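Local coordinates for protein putative fructose-bisphosphate aldolase (Coccidioides immitis, PDB 3PM6) that belongs to the class II fructose-bisphosphate aldolase family, a group of metal-dependent TIM-barrel proteins, and carries a zinc ion held by histidines, at residues Glu127-Leu130 and Arg131-Glu135; Arg210-Arg213 and Ile214-Val218; Lys11-Arg14 and Ala15-Leu18; Phe237-Cys240 and Ile241-Val245; Leu19-Ala22 and Arg23-Phe27. One frame throughout, in Å; residues are numbered along the deposited sequence.

Contact 1 (Glu127-Leu130 and Arg131-Glu135); sequences EENL and RLTRE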
loop_
_atom_site.group_PDB
_atom_site.type_symbol
_atom_site.label_atom_id
_atom_site.label_comp_id
_atom_site.label_asym_id
_atom_site.label_seq_id
_atom_site.Cartn_x
_atom_site.Cartn_y
_atom_site.Cartn_z
ATOM N N GLU A 127 14.744 34.105 -4.772
ATOM C CA GLU A 127 14.870 34.240 -6.234
ATOM C C GLU A 127 15.084 32.864 -6.912
ATOM O O GLU A 127 14.538 32.583 -7.960
ATOM C CB GLU A 127 15.993 35.246 -6.553
ATOM C CG GLU A 127 15.760 36.706 -6.017
ATOM C CD GLU A 127 16.211 36.985 -4.537
ATOM O OE1 GLU A 127 16.835 36.135 -3.821
ATOM O OE2 GLU A 127 15.918 38.112 -4.080
ATOM N N GLU A 128 15.854 31.994 -6.279
ATOM C CA GLU A 128 16.016 30.627 -6.756
ATOM C C GLU A 128 14.715 29.812 -6.623
ATOM O O GLU A 128 14.338 29.068 -7.538
ATOM C CB GLU A 128 17.181 29.956 -6.006
ATOM C CG GLU A 128 17.524 28.537 -6.472
ATOM C CD GLU A 128 18.248 28.506 -7.817
ATOM O OE1 GLU A 128 18.275 29.516 -8.568
ATOM O OE2 GLU A 128 18.802 27.448 -8.122
ATOM N N ASN A 129 14.038 29.955 -5.492
ATOM C CA ASN A 129 12.718 29.353 -5.267
ATOM C C ASN A 129 11.785 29.761 -6.431
ATOM O O ASN A 129 11.159 28.903 -7.062
ATOM C CB ASN A 129 12.226 29.824 -3.880
ATOM C CG ASN A 129 10.854 29.276 -3.463
ATOM O OD1 ASN A 129 10.097 28.686 -4.255
ATOM N ND2 ASN A 129 10.505 29.531 -2.171
ATOM N N LEU A 130 11.729 31.055 -6.766
ATOM C CA LEU A 130 10.860 31.492 -7.876
ATOM C C LEU A 130 11.270 30.865 -9.190
ATOM O O LEU A 130 10.401 30.396 -9.954
ATOM C CB LEU A 130 10.903 33.000 -8.071
ATOM C CG LEU A 130 10.058 33.844 -7.164
ATOM C CD1 LEU A 130 10.585 35.253 -7.358
ATOM C CD2 LEU A 130 8.559 33.723 -7.527
ATOM N N ARG A 131 12.592 30.845 -9.431
ATOM C CA ARG A 131 13.166 30.348 -10.678
ATOM C C ARG A 131 12.851 28.873 -10.884
ATOM O O ARG A 131 12.323 28.479 -11.924
ATOM C CB ARG A 131 14.693 30.568 -10.702
ATOM C CG ARG A 131 15.343 30.336 -12.079
ATOM C CD ARG A 131 16.889 30.347 -12.040
ATOM N NE ARG A 131 17.460 29.251 -11.246
ATOM C CZ ARG A 131 17.579 28.001 -11.677
ATOM N NH1 ARG A 131 17.165 27.655 -12.892
ATOM N NH2 ARG A 131 18.115 27.088 -10.905
ATOM N N LEU A 132 13.224 28.050 -9.910
ATOM C CA LEU A 132 12.930 26.631 -10.003
ATOM C C LEU A 132 11.404 26.375 -10.030
ATOM O O LEU A 132 10.942 25.539 -10.800
ATOM C CB LEU A 132 13.574 25.868 -8.849
ATOM C CG LEU A 132 15.097 25.856 -8.819
ATOM C CD1 LEU A 132 15.567 25.451 -7.408
ATOM C CD2 LEU A 132 15.667 24.948 -9.947
ATOM N N THR A 133 10.632 27.087 -9.191
ATOM C CA THR A 133 9.163 26.879 -9.169
ATOM C C THR A 133 8.570 27.140 -10.567
ATOM O O THR A 133 7.818 26.328 -11.092
ATOM C CB THR A 133 8.435 27.719 -8.081
ATOM O OG1 THR A 133 8.892 27.332 -6.780
ATOM C CG2 THR A 133 6.908 27.513 -8.145
ATOM N N ARG A 134 8.939 28.257 -11.189
ATOM C CA ARG A 134 8.405 28.574 -12.542
ATOM C C ARG A 134 8.652 27.436 -13.545
ATOM O O ARG A 134 7.750 26.997 -14.243
ATOM C CB ARG A 134 9.002 29.872 -13.065
ATOM C CG ARG A 134 8.548 30.266 -14.470
ATOM C CD ARG A 134 9.175 31.612 -14.859
ATOM N NE ARG A 134 8.714 32.702 -13.989
ATOM C CZ ARG A 134 7.579 33.388 -14.160
ATOM N NH1 ARG A 134 6.755 33.114 -15.183
ATOM N NH2 ARG A 134 7.262 34.347 -13.300
ATOM N N GLU A 135 9.876 26.939 -13.593
ATOM C CA GLU A 135 10.191 25.909 -14.557
ATOM C C GLU A 135 9.620 24.553 -14.201
ATOM O O GLU A 135 9.261 23.792 -15.098
ATOM C CB GLU A 135 11.692 25.891 -14.895
ATOM C CG GLU A 135 12.601 25.027 -14.090
ATOM C CD GLU A 135 14.027 25.005 -14.701
ATOM O OE1 GLU A 135 14.946 25.602 -14.098
ATOM O OE2 GLU A 135 14.228 24.404 -15.791
#
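Glu128 and Arg131, three residues apart on one helix, are locked by a side-on, two-nitrogen salt bridge in which each carboxylate oxygen takes its own N-H. Arg131 NE lies 2.8 Å from Glu128 OE1, and Arg131 NH2 lies 2.9 Å from Glu128 OE2. Both bonds are nearly straight. Both oxygens sit in the guanidinium plane, yet the nitrogens meet them from above the carboxylate plane, because the flat groups are turned 49° against each other. Glu128 starts anti to its backbone nitrogen (chi1 -176°) and then bends at chi2, which carries the carboxylate forward, alongside Arg131; Arg131 bends at chi3 to present its NE edge. A second acid extends the network: Glu135 OE1 is 3.3 Å from Arg131 NH1, so one arginine joins acids about one turn either way along a largely exposed face, where long charged chains suit solvent.

The buried face uses smaller polar groups. Thr133 OG1 lies 2.8 Å from Asn129 O and 3.1 Å from Asn129 OD1, and its single proton could serve either oxygen. The short threonine stays close to the helix, while Asn129 ND2 bonds Glu150 O. Between the two faces, Leu132 CD1 rests 3.8 Å from Glu128 CG, an apolar contact with the methylene part of the acid.

The helix 126-141 links the parallel strands 116-119 and 146-149 of the barrel. Asn129, Leu130 and Thr133 pack on Phe180 of the next helix, 174-181, and Leu132 reaches the loop residues Met121 and Phe124.

Contact 2 (Arg210-Arg213 and Ile214-Val218); sequences RLQR and INEAV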
loop_
_atom_site.group_PDB
_atom_site.type_symbol
_atom_site.label_atom_id
_atom_site.label_comp_id
_atom_site.label_asym_id
_atom_site.label_seq_id
_atom_site.Cartn_x
_atom_site.Cartn_y
_atom_site.Cartn_z
ATOM N N ARG A 210 -1.529 39.025 8.682
ATOM C CA ARG A 210 -0.672 38.690 7.550
ATOM C C ARG A 210 -1.453 37.787 6.582
ATOM O O ARG A 210 -1.516 38.051 5.379
ATOM C CB ARG A 210 0.590 37.976 8.044
ATOM C CG ARG A 210 1.583 37.591 6.959
ATOM C CD ARG A 210 2.825 36.936 7.579
ATOM N NE ARG A 210 3.610 37.893 8.358
ATOM C CZ ARG A 210 4.525 38.722 7.838
ATOM N NH1 ARG A 210 4.778 38.706 6.529
ATOM N NH2 ARG A 210 5.194 39.564 8.636
ATOM N N LEU A 211 -2.083 36.753 7.130
ATOM C CA LEU A 211 -2.862 35.828 6.331
ATOM C C LEU A 211 -3.942 36.530 5.509
ATOM O O LEU A 211 -4.002 36.315 4.312
ATOM C CB LEU A 211 -3.474 34.724 7.215
ATOM C CG LEU A 211 -4.252 33.670 6.457
ATOM C CD1 LEU A 211 -3.306 33.013 5.423
ATOM C CD2 LEU A 211 -4.884 32.632 7.439
ATOM N N GLN A 212 -4.780 37.375 6.134
ATOM C CA GLN A 212 -5.857 38.085 5.384
ATOM C C GLN A 212 -5.244 38.992 4.306
ATOM O O GLN A 212 -5.728 38.994 3.184
ATOM C CB GLN A 212 -6.894 38.794 6.305
ATOM C CG GLN A 212 -8.135 39.560 5.626
ATOM C CD GLN A 212 -8.990 38.771 4.536
ATOM O OE1 GLN A 212 -9.036 39.182 3.381
ATOM N NE2 GLN A 212 -9.670 37.721 4.915
ATOM N N ARG A 213 -4.145 39.679 4.626
ATOM C CA ARG A 213 -3.411 40.521 3.652
ATOM C C ARG A 213 -3.001 39.726 2.409
ATOM O O ARG A 213 -3.154 40.199 1.277
ATOM C CB ARG A 213 -2.156 41.165 4.290
ATOM C CG ARG A 213 -2.398 42.526 4.878
ATOM C CD ARG A 213 -1.208 43.080 5.622
ATOM N NE ARG A 213 -1.700 43.691 6.849
ATOM C CZ ARG A 213 -1.305 43.353 8.072
ATOM N NH1 ARG A 213 -0.347 42.441 8.216
ATOM N NH2 ARG A 213 -1.838 43.961 9.138
ATOM N N ILE A 214 -2.494 38.519 2.638
ATOM C CA ILE A 214 -2.207 37.561 1.563
ATOM C C ILE A 214 -3.457 37.189 0.779
ATOM O O ILE A 214 -3.482 37.249 -0.450
ATOM C CB ILE A 214 -1.511 36.300 2.135
ATOM C CG1 ILE A 214 -0.178 36.698 2.796
ATOM C CG2 ILE A 214 -1.346 35.188 1.047
ATOM C CD1 ILE A 214 0.362 35.675 3.719
ATOM N N ASN A 215 -4.508 36.831 1.501
ATOM C CA ASN A 215 -5.738 36.411 0.889
ATOM C C ASN A 215 -6.301 37.535 0.018
ATOM O O ASN A 215 -6.690 37.331 -1.148
ATOM C CB ASN A 215 -6.710 36.047 1.987
ATOM C CG ASN A 215 -7.984 35.508 1.456
ATOM O OD1 ASN A 215 -7.981 34.785 0.480
ATOM N ND2 ASN A 215 -9.086 35.861 2.087
ATOM N N GLU A 216 -6.300 38.739 0.578
ATOM C CA GLU A 216 -6.820 39.911 -0.117
ATOM C C GLU A 216 -6.031 40.164 -1.407
ATOM O O GLU A 216 -6.610 40.504 -2.433
ATOM C CB GLU A 216 -6.749 41.113 0.822
ATOM C CG GLU A 216 -7.505 42.309 0.351
ATOM C CD GLU A 216 -8.986 42.135 0.520
ATOM O OE1 GLU A 216 -9.380 41.267 1.331
ATOM O OE2 GLU A 216 -9.746 42.845 -0.167
ATOM N N ALA A 217 -4.710 39.970 -1.373
ATOM C CA ALA A 217 -3.902 40.259 -2.562
ATOM C C ALA A 217 -4.038 39.195 -3.639
ATOM O O ALA A 217 -4.092 39.523 -4.802
ATOM C CB ALA A 217 -2.427 40.487 -2.207
ATOM N N VAL A 218 -4.092 37.920 -3.270
ATOM C CA VAL A 218 -4.040 36.867 -4.297
ATOM C C VAL A 218 -5.160 35.840 -4.216
ATOM O O VAL A 218 -5.304 35.015 -5.114
ATOM C CB VAL A 218 -2.703 36.097 -4.280
ATOM C CG1 VAL A 218 -1.530 37.044 -4.420
ATOM C CG2 VAL A 218 -2.588 35.279 -3.014
#
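Arg210 and Ile214 meet one turn apart on helix 208-218, which connects strands 187-188 and 223-226 in a beta-alpha-beta unit of the TIM barrel. Backbone bonds carry the turn in regular i to i+4 fashion: Ile214 N gives to Arg210 O at 2.9 Å, and Glu216 N gives to Gln212 O at 2.7 Å. The bond from Ala217 N to Arg213 O is longer, 3.1 Å, and more bent (145°), close to where the helix ends at Val218.

Apolar packing falls to Ile214, whose branched chain suits a buried face. With CG1 anti to the carbonyl carbon (chi1 -61°), its CD1 runs back along the helix to lie 4.0 Å from Arg210 CG, touching the aliphatic part of the arginine. The charged end of Arg210 continues past it to bond Thr172 O, while Ile214 also meets Ser177 and Ala217 meets Pro174 and Glu178 of helix 174-181.

Among the polar side chains, Gln212 bends at chi2 toward Asn215 and Glu216 on the more exposed side. Asn215 is buried, and its OD1 takes a weak hydrogen bond from Arg23. Its methylene also packs against the preceding turn, with Asn215 CB 3.3 Å from Gln212 O.

Contact 3 (Lys11-Arg14 and Ala15-Leu18); sequences KSNR and ALPL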
loop_
_atom_site.group_PDB
_atom_site.type_symbol
_atom_site.label_atom_id
_atom_site.label_comp_id
_atom_site.label_asym_id
_atom_site.label_seq_id
_atom_site.Cartn_x
_atom_site.Cartn_y
_atom_site.Cartn_z
ATOM N N LYS A 11 -7.318 21.603 -17.713
ATOM C CA LYS A 11 -8.790 21.721 -17.804
ATOM C C LYS A 11 -9.488 20.480 -17.252
ATOM O O LYS A 11 -10.551 20.587 -16.648
ATOM C CB LYS A 11 -9.260 22.000 -19.246
ATOM N N SER A 12 -8.867 19.318 -17.463
ATOM C CA SER A 12 -9.335 18.038 -16.931
ATOM C C SER A 12 -8.646 17.571 -15.616
ATOM O O SER A 12 -8.752 16.393 -15.240
ATOM C CB SER A 12 -9.152 16.972 -18.005
ATOM O OG SER A 12 -9.476 15.680 -17.518
ATOM N N ASN A 13 -7.948 18.474 -14.927
ATOM C CA ASN A 13 -7.333 18.131 -13.637
ATOM C C ASN A 13 -8.346 17.892 -12.512
ATOM O O ASN A 13 -9.214 18.739 -12.277
ATOM C CB ASN A 13 -6.335 19.187 -13.179
ATOM C CG ASN A 13 -5.584 18.747 -11.955
ATOM O OD1 ASN A 13 -6.051 18.958 -10.842
ATOM N ND2 ASN A 13 -4.454 18.067 -12.150
ATOM N N ARG A 14 -8.197 16.757 -11.819
ATOM C CA ARG A 14 -9.143 16.331 -10.772
ATOM C C ARG A 14 -9.001 17.061 -9.411
ATOM O O ARG A 14 -9.955 17.091 -8.625
ATOM C CB ARG A 14 -9.040 14.807 -10.527
ATOM C CG ARG A 14 -9.688 13.884 -11.579
ATOM C CD ARG A 14 -9.475 12.399 -11.215
ATOM N NE ARG A 14 -10.211 12.000 -9.997
ATOM C CZ ARG A 14 -9.661 11.484 -8.894
ATOM N NH1 ARG A 14 -8.340 11.276 -8.801
ATOM N NH2 ARG A 14 -10.431 11.176 -7.866
ATOM N N ALA A 15 -7.817 17.601 -9.117
ATOM C CA ALA A 15 -7.565 18.251 -7.816
ATOM C C ALA A 15 -8.126 19.675 -7.756
ATOM O O ALA A 15 -8.690 20.086 -6.746
ATOM C CB ALA A 15 -6.065 18.248 -7.494
ATOM N N LEU A 16 -7.994 20.425 -8.851
ATOM C CA LEU A 16 -8.430 21.841 -8.883
ATOM C C LEU A 16 -9.862 22.108 -8.392
ATOM O O LEU A 16 -10.078 23.003 -7.558
ATOM C CB LEU A 16 -8.210 22.460 -10.276
ATOM C CG LEU A 16 -6.774 22.556 -10.803
ATOM C CD1 LEU A 16 -6.767 23.335 -12.092
ATOM C CD2 LEU A 16 -5.839 23.202 -9.765
ATOM N N PRO A 17 -10.859 21.366 -8.912
ATOM C CA PRO A 17 -12.228 21.698 -8.479
ATOM C C PRO A 17 -12.413 21.636 -6.959
ATOM O O PRO A 17 -13.168 22.439 -6.398
ATOM C CB PRO A 17 -13.095 20.633 -9.170
ATOM C CG PRO A 17 -12.317 20.175 -10.307
ATOM C CD PRO A 17 -10.856 20.304 -9.939
ATOM N N LEU A 18 -11.743 20.706 -6.292
ATOM C CA LEU A 18 -11.898 20.549 -4.842
ATOM C C LEU A 18 -11.637 21.823 -4.061
ATOM O O LEU A 18 -12.436 22.160 -3.188
ATOM C CB LEU A 18 -11.025 19.415 -4.276
ATOM C CG LEU A 18 -11.483 17.961 -4.357
ATOM C CD1 LEU A 18 -11.792 17.502 -5.790
ATOM C CD2 LEU A 18 -10.457 17.014 -3.718
#
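Asn13 OD1 accepts two backbone N-H groups at the start of a helix, 2.8 Å from Ala15 N and 3.1 Å from Leu16 N. The two approaches differ: Leu16 N arrives in the carbonyl plane with an N-H angle of 156°, whereas Ala15 N stands above that plane and its bond is bent to 134°. With CG anti to the backbone nitrogen (chi1 -173°), the short amide leans forward over the first turn, where amide N-H groups have no preceding carbonyls to bind. Asparagine suits such a capping place because one oxygen can serve two N-H groups while its nitrogen points to other acceptors; here Asn13 ND2 bonds Asp115 O and Gly144 O.

This cap leads into helix 16-24, which precedes the first strand of the TIM barrel, 29-33. Pro17, lacking an N-H, sets its ring against the loop with CD 3.3 Å from Asn13 O. Leu16 sets its CG 4.1 Å from Asn13 CB, the two side chains crossing at about a right angle beside Ala146 and Trp187. One turn on, Leu18 CD1 comes 3.4 Å from Arg14 O, while the guanidinium of Arg14 extends to Ile85 O.

Contact 4 (Phe237-Cys240 and Ile241-Val245); sequences FEKC and IERGV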
loop_
_atom_site.group_PDB
_atom_site.type_symbol
_atom_site.label_atom_id
_atom_site.label_comp_id
_atom_site.label_asym_id
_atom_site.label_seq_id
_atom_site.Cartn_x
_atom_site.Cartn_y
_atom_site.Cartn_z
ATOM N N PHE A 237 -8.758 26.637 13.036
ATOM C CA PHE A 237 -9.165 26.282 11.692
ATOM C C PHE A 237 -10.172 27.275 11.136
ATOM O O PHE A 237 -9.984 27.772 10.016
ATOM C CB PHE A 237 -9.703 24.847 11.628
ATOM C CG PHE A 237 -8.634 23.753 11.775
ATOM C CD1 PHE A 237 -7.522 23.679 10.886
ATOM C CD2 PHE A 237 -8.783 22.751 12.744
ATOM C CE1 PHE A 237 -6.554 22.639 10.996
ATOM C CE2 PHE A 237 -7.812 21.706 12.874
ATOM C CZ PHE A 237 -6.688 21.661 11.988
ATOM N N GLU A 238 -11.204 27.599 11.920
ATOM C CA GLU A 238 -12.228 28.548 11.482
ATOM C C GLU A 238 -11.587 29.894 11.098
ATOM O O GLU A 238 -11.891 30.437 10.053
ATOM C CB GLU A 238 -13.354 28.746 12.532
ATOM C CG GLU A 238 -14.303 27.529 12.795
ATOM C CD GLU A 238 -14.852 26.871 11.501
ATOM O OE1 GLU A 238 -14.961 27.567 10.455
ATOM O OE2 GLU A 238 -15.174 25.647 11.520
ATOM N N LYS A 239 -10.674 30.397 11.922
ATOM C CA LYS A 239 -9.984 31.655 11.648
ATOM C C LYS A 239 -9.231 31.606 10.308
ATOM O O LYS A 239 -9.310 32.543 9.537
ATOM C CB LYS A 239 -9.040 32.012 12.806
ATOM C CG LYS A 239 -9.766 32.537 14.048
ATOM C CD LYS A 239 -8.849 32.757 15.243
ATOM C CE LYS A 239 -9.711 33.241 16.417
ATOM N NZ LYS A 239 -9.246 32.828 17.773
ATOM N N CYS A 240 -8.540 30.496 10.040
ATOM C CA CYS A 240 -7.773 30.318 8.798
ATOM C C CYS A 240 -8.654 30.211 7.568
ATOM O O CYS A 240 -8.393 30.869 6.576
ATOM C CB CYS A 240 -6.853 29.092 8.880
ATOM S SG CYS A 240 -5.572 29.222 10.144
ATOM N N ILE A 241 -9.694 29.384 7.641
ATOM C CA ILE A 241 -10.643 29.202 6.541
ATOM C C ILE A 241 -11.392 30.502 6.160
ATOM O O ILE A 241 -11.623 30.768 4.969
ATOM C CB ILE A 241 -11.662 28.103 6.898
ATOM C CG1 ILE A 241 -10.922 26.749 7.068
ATOM C CG2 ILE A 241 -12.788 28.066 5.877
ATOM C CD1 ILE A 241 -11.709 25.676 7.810
ATOM N N GLU A 242 -11.767 31.296 7.167
ATOM C CA GLU A 242 -12.368 32.610 6.945
ATOM C C GLU A 242 -11.339 33.511 6.258
ATOM O O GLU A 242 -11.713 34.432 5.567
ATOM C CB GLU A 242 -12.854 33.228 8.273
ATOM C CG GLU A 242 -13.161 34.759 8.227
ATOM C CD GLU A 242 -14.528 35.116 7.613
ATOM O OE1 GLU A 242 -15.401 35.629 8.359
ATOM O OE2 GLU A 242 -14.742 34.894 6.393
ATOM N N ARG A 243 -10.045 33.226 6.429
ATOM C CA ARG A 243 -9.024 33.981 5.703
ATOM C C ARG A 243 -8.451 33.279 4.468
ATOM O O ARG A 243 -7.328 33.544 4.070
ATOM C CB ARG A 243 -7.948 34.489 6.651
ATOM C CG ARG A 243 -8.551 35.415 7.720
ATOM C CD ARG A 243 -7.652 35.542 8.934
ATOM N NE ARG A 243 -8.125 36.579 9.840
ATOM C CZ ARG A 243 -9.091 36.406 10.742
ATOM N NH1 ARG A 243 -9.708 35.227 10.878
ATOM N NH2 ARG A 243 -9.434 37.421 11.520
ATOM N N GLY A 244 -9.249 32.420 3.846
ATOM C CA GLY A 244 -8.963 31.932 2.498
ATOM C C GLY A 244 -8.387 30.518 2.419
ATOM O O GLY A 244 -8.217 29.969 1.325
ATOM N N VAL A 245 -8.101 29.909 3.565
ATOM C CA VAL A 245 -7.542 28.549 3.565
ATOM C C VAL A 245 -8.531 27.541 3.008
ATOM O O VAL A 245 -9.622 27.371 3.570
ATOM C CB VAL A 245 -7.067 28.145 4.967
ATOM C CG1 VAL A 245 -6.772 26.638 5.039
ATOM C CG2 VAL A 245 -5.817 28.972 5.319
#
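Lys239 O receives the NH1 of Arg243 at 3.0 Å, a nearly straight bond (161°) in which the oxygen lies in the guanidinium plane at its edge; the N-H comes in from the side of the C=O bond, at 114° to it. An extended arginine chain from CG to NE lets the guanidinium fold back beside the last turn of the helix it follows. The same carbonyl gets only a weak bond from Arg243 N, so the side chain supplies a donor where helical pairing is failing. Upstream the helix is still regular: Ile241 N to Phe237 O is 2.9 Å and almost linear, and Glu242 N bonds Glu238 O.

Past Glu242 the bonding pattern changes. Val245 N reaches back to Cys240 O at 3.2 Å, and inside that loop Gly244 N bonds Ile241 O at 3.1 Å. Gly244 has a positive phi of 103°, at which a side chain would press on the preceding carbonyl oxygen; glycine therefore suits the reversal.

Apolar groups close around this ending. Cys240 CB lies 3.7 Å from Val245 CG2, placing a compact residue against the first residue beyond the turn, and both also touch Leu226. Ile241 CD1 runs back to 4.4 Å from Phe237 CB, while the Phe237 ring leads away to Leu226 and Ile293. On the outer side, the chains of Lys239 and Arg243 lie side by side and both touch Tyr208.

The paired bonds around Gly244 make a Schellman motif, the C-terminal helix stop that here returns the chain from helix 234-242 into strand 245-250, the last of the TIM barrel.

Contact 5 (Leu19-Ala22 and Arg23-Phe27); sequences LTFA and RTHSF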
loop_
_atom_site.group_PDB
_atom_site.type_symbol
_atom_site.label_atom_id
_atom_site.label_comp_id
_atom_site.label_asym_id
_atom_site.label_seq_id
_atom_site.Cartn_x
_atom_site.Cartn_y
_atom_site.Cartn_z
ATOM N N LEU A 19 -10.533 22.522 -4.362
ATOM C CA LEU A 19 -10.198 23.763 -3.633
ATOM C C LEU A 19 -11.095 24.934 -4.021
ATOM O O LEU A 19 -11.493 25.721 -3.176
ATOM C CB LEU A 19 -8.723 24.151 -3.790
ATOM C CG LEU A 19 -7.756 23.623 -2.728
ATOM C CD1 LEU A 19 -7.416 22.169 -2.977
ATOM C CD2 LEU A 19 -6.488 24.440 -2.761
ATOM N N THR A 20 -11.396 25.025 -5.310
ATOM C CA THR A 20 -12.366 25.953 -5.839
ATOM C C THR A 20 -13.676 25.805 -5.056
ATOM O O THR A 20 -14.173 26.759 -4.509
ATOM C CB THR A 20 -12.616 25.625 -7.327
ATOM O OG1 THR A 20 -11.413 25.878 -8.061
ATOM C CG2 THR A 20 -13.779 26.434 -7.900
ATOM N N PHE A 21 -14.212 24.588 -5.009
ATOM C CA PHE A 21 -15.499 24.334 -4.350
ATOM C C PHE A 21 -15.425 24.663 -2.855
ATOM O O PHE A 21 -16.326 25.313 -2.314
ATOM C CB PHE A 21 -15.941 22.879 -4.550
ATOM C CG PHE A 21 -17.342 22.613 -4.082
ATOM C CD1 PHE A 21 -18.417 22.716 -4.971
ATOM C CD2 PHE A 21 -17.601 22.296 -2.751
ATOM C CE1 PHE A 21 -19.715 22.472 -4.538
ATOM C CE2 PHE A 21 -18.908 22.058 -2.304
ATOM C CZ PHE A 21 -19.958 22.151 -3.190
ATOM N N ALA A 22 -14.362 24.200 -2.200
ATOM C CA ALA A 22 -14.145 24.467 -0.778
ATOM C C ALA A 22 -14.068 25.973 -0.443
ATOM O O ALA A 22 -14.673 26.414 0.518
ATOM C CB ALA A 22 -12.904 23.720 -0.265
ATOM N N ARG A 23 -13.320 26.736 -1.233
ATOM C CA ARG A 23 -13.216 28.178 -1.056
ATOM C C ARG A 23 -14.580 28.879 -1.158
ATOM O O ARG A 23 -14.917 29.694 -0.303
ATOM C CB ARG A 23 -12.197 28.757 -2.057
ATOM C CG ARG A 23 -12.494 30.166 -2.619
ATOM C CD ARG A 23 -11.716 31.270 -1.959
ATOM N NE ARG A 23 -12.333 31.706 -0.700
ATOM C CZ ARG A 23 -11.878 32.718 0.043
ATOM N NH1 ARG A 23 -12.506 33.039 1.176
ATOM N NH2 ARG A 23 -10.782 33.396 -0.340
ATOM N N THR A 24 -15.375 28.525 -2.169
ATOM C CA THR A 24 -16.641 29.235 -2.413
ATOM C C THR A 24 -17.667 28.845 -1.358
ATOM O O THR A 24 -18.530 29.649 -1.008
ATOM C CB THR A 24 -17.184 29.079 -3.886
ATOM O OG1 THR A 24 -17.698 27.766 -4.094
ATOM C CG2 THR A 24 -16.082 29.326 -4.918
ATOM N N HIS A 25 -17.507 27.654 -0.780
ATOM C CA HIS A 25 -18.432 27.185 0.248
ATOM C C HIS A 25 -17.868 27.151 1.666
ATOM O O HIS A 25 -18.360 26.413 2.508
ATOM C CB HIS A 25 -19.001 25.832 -0.153
ATOM C CG HIS A 25 -19.786 25.883 -1.423
ATOM N ND1 HIS A 25 -19.194 25.790 -2.664
ATOM C CD2 HIS A 25 -21.104 26.084 -1.645
ATOM C CE1 HIS A 25 -20.118 25.898 -3.597
ATOM N NE2 HIS A 25 -21.285 26.071 -3.006
ATOM N N SER A 26 -16.838 27.952 1.926
ATOM C CA SER A 26 -16.353 28.176 3.288
ATOM C C SER A 26 -15.945 26.920 4.069
ATOM O O SER A 26 -16.297 26.767 5.251
ATOM C CB SER A 26 -17.401 28.966 4.097
ATOM O OG SER A 26 -17.282 30.355 3.844
ATOM N N PHE A 27 -15.235 26.007 3.420
ATOM C CA PHE A 27 -14.604 24.936 4.186
ATOM C C PHE A 27 -13.234 24.656 3.595
ATOM O O PHE A 27 -12.823 25.345 2.648
ATOM C CB PHE A 27 -15.498 23.698 4.280
ATOM C CG PHE A 27 -15.733 23.005 2.963
ATOM C CD1 PHE A 27 -16.651 23.523 2.034
ATOM C CD2 PHE A 27 -15.040 21.827 2.656
ATOM C CE1 PHE A 27 -16.853 22.881 0.818
ATOM C CE2 PHE A 27 -15.240 21.175 1.452
ATOM C CZ PHE A 27 -16.133 21.705 0.522
#
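Phe21 and His25 stack face to face one turn apart on the outer side, their ring centroids 4.1 Å apart and planes 19° from parallel. His25 ND1 sits over the centre of the Phe21 ring and also gives a hydrogen bond to Phe21 O at 2.9 Å, with that oxygen in the imidazole plane. This bond and the one from His25 N put two donors on a single carbonyl and hold the imidazole's rotation. An imidazole suits the spot because it can stack and donate at once.

Packing is tighter on the inner side. Phe27, with CG between its backbone N and carbonyl carbon (chi1 66°), folds its ring back under the helix, so that Ala22 CA makes a CH-pi contact 3.8 Å from the ring centroid. The small Ala22 lets the ring come this close, and Phe27 CZ meets Phe21 CD2 edge to edge at 3.6 Å. Phe27 N is tied to Ala22 O at 3.0 Å. Thr20, Thr24, His25 and Ser26, by contrast, are exposed to solvent, and there Thr24 OG1 makes a weak bond to Phe21 O.

Helix 16-24 ends here before strand 29-33; Leu19 packs on Ala246 and Lys247 of strand 245-250, and Phe21 touches Phe301 and Met302.

How the contacts relate
Along the chain the order is contact 3, 5, 1, 2, 4, all within one eight-stranded parallel barrel. Contacts 3 and 5 are the start and the end of the same helix, 16-24, with centres about 13 Å apart. Contacts 1, 2 and 4 belong to three of the helices that link successive strands. Contacts 2, 4 and 5 form a connected group: contact 4 lies about 11 Å from each of the other two between centres, Asn215 packs on Arg243 and Gly244, and Arg23 reaches both Asn215 and Gly244. The N-terminal helix is thereby joined to late elements of the barrel. Contact 1 stands apart, about 21 Å or more between centres from every other contact.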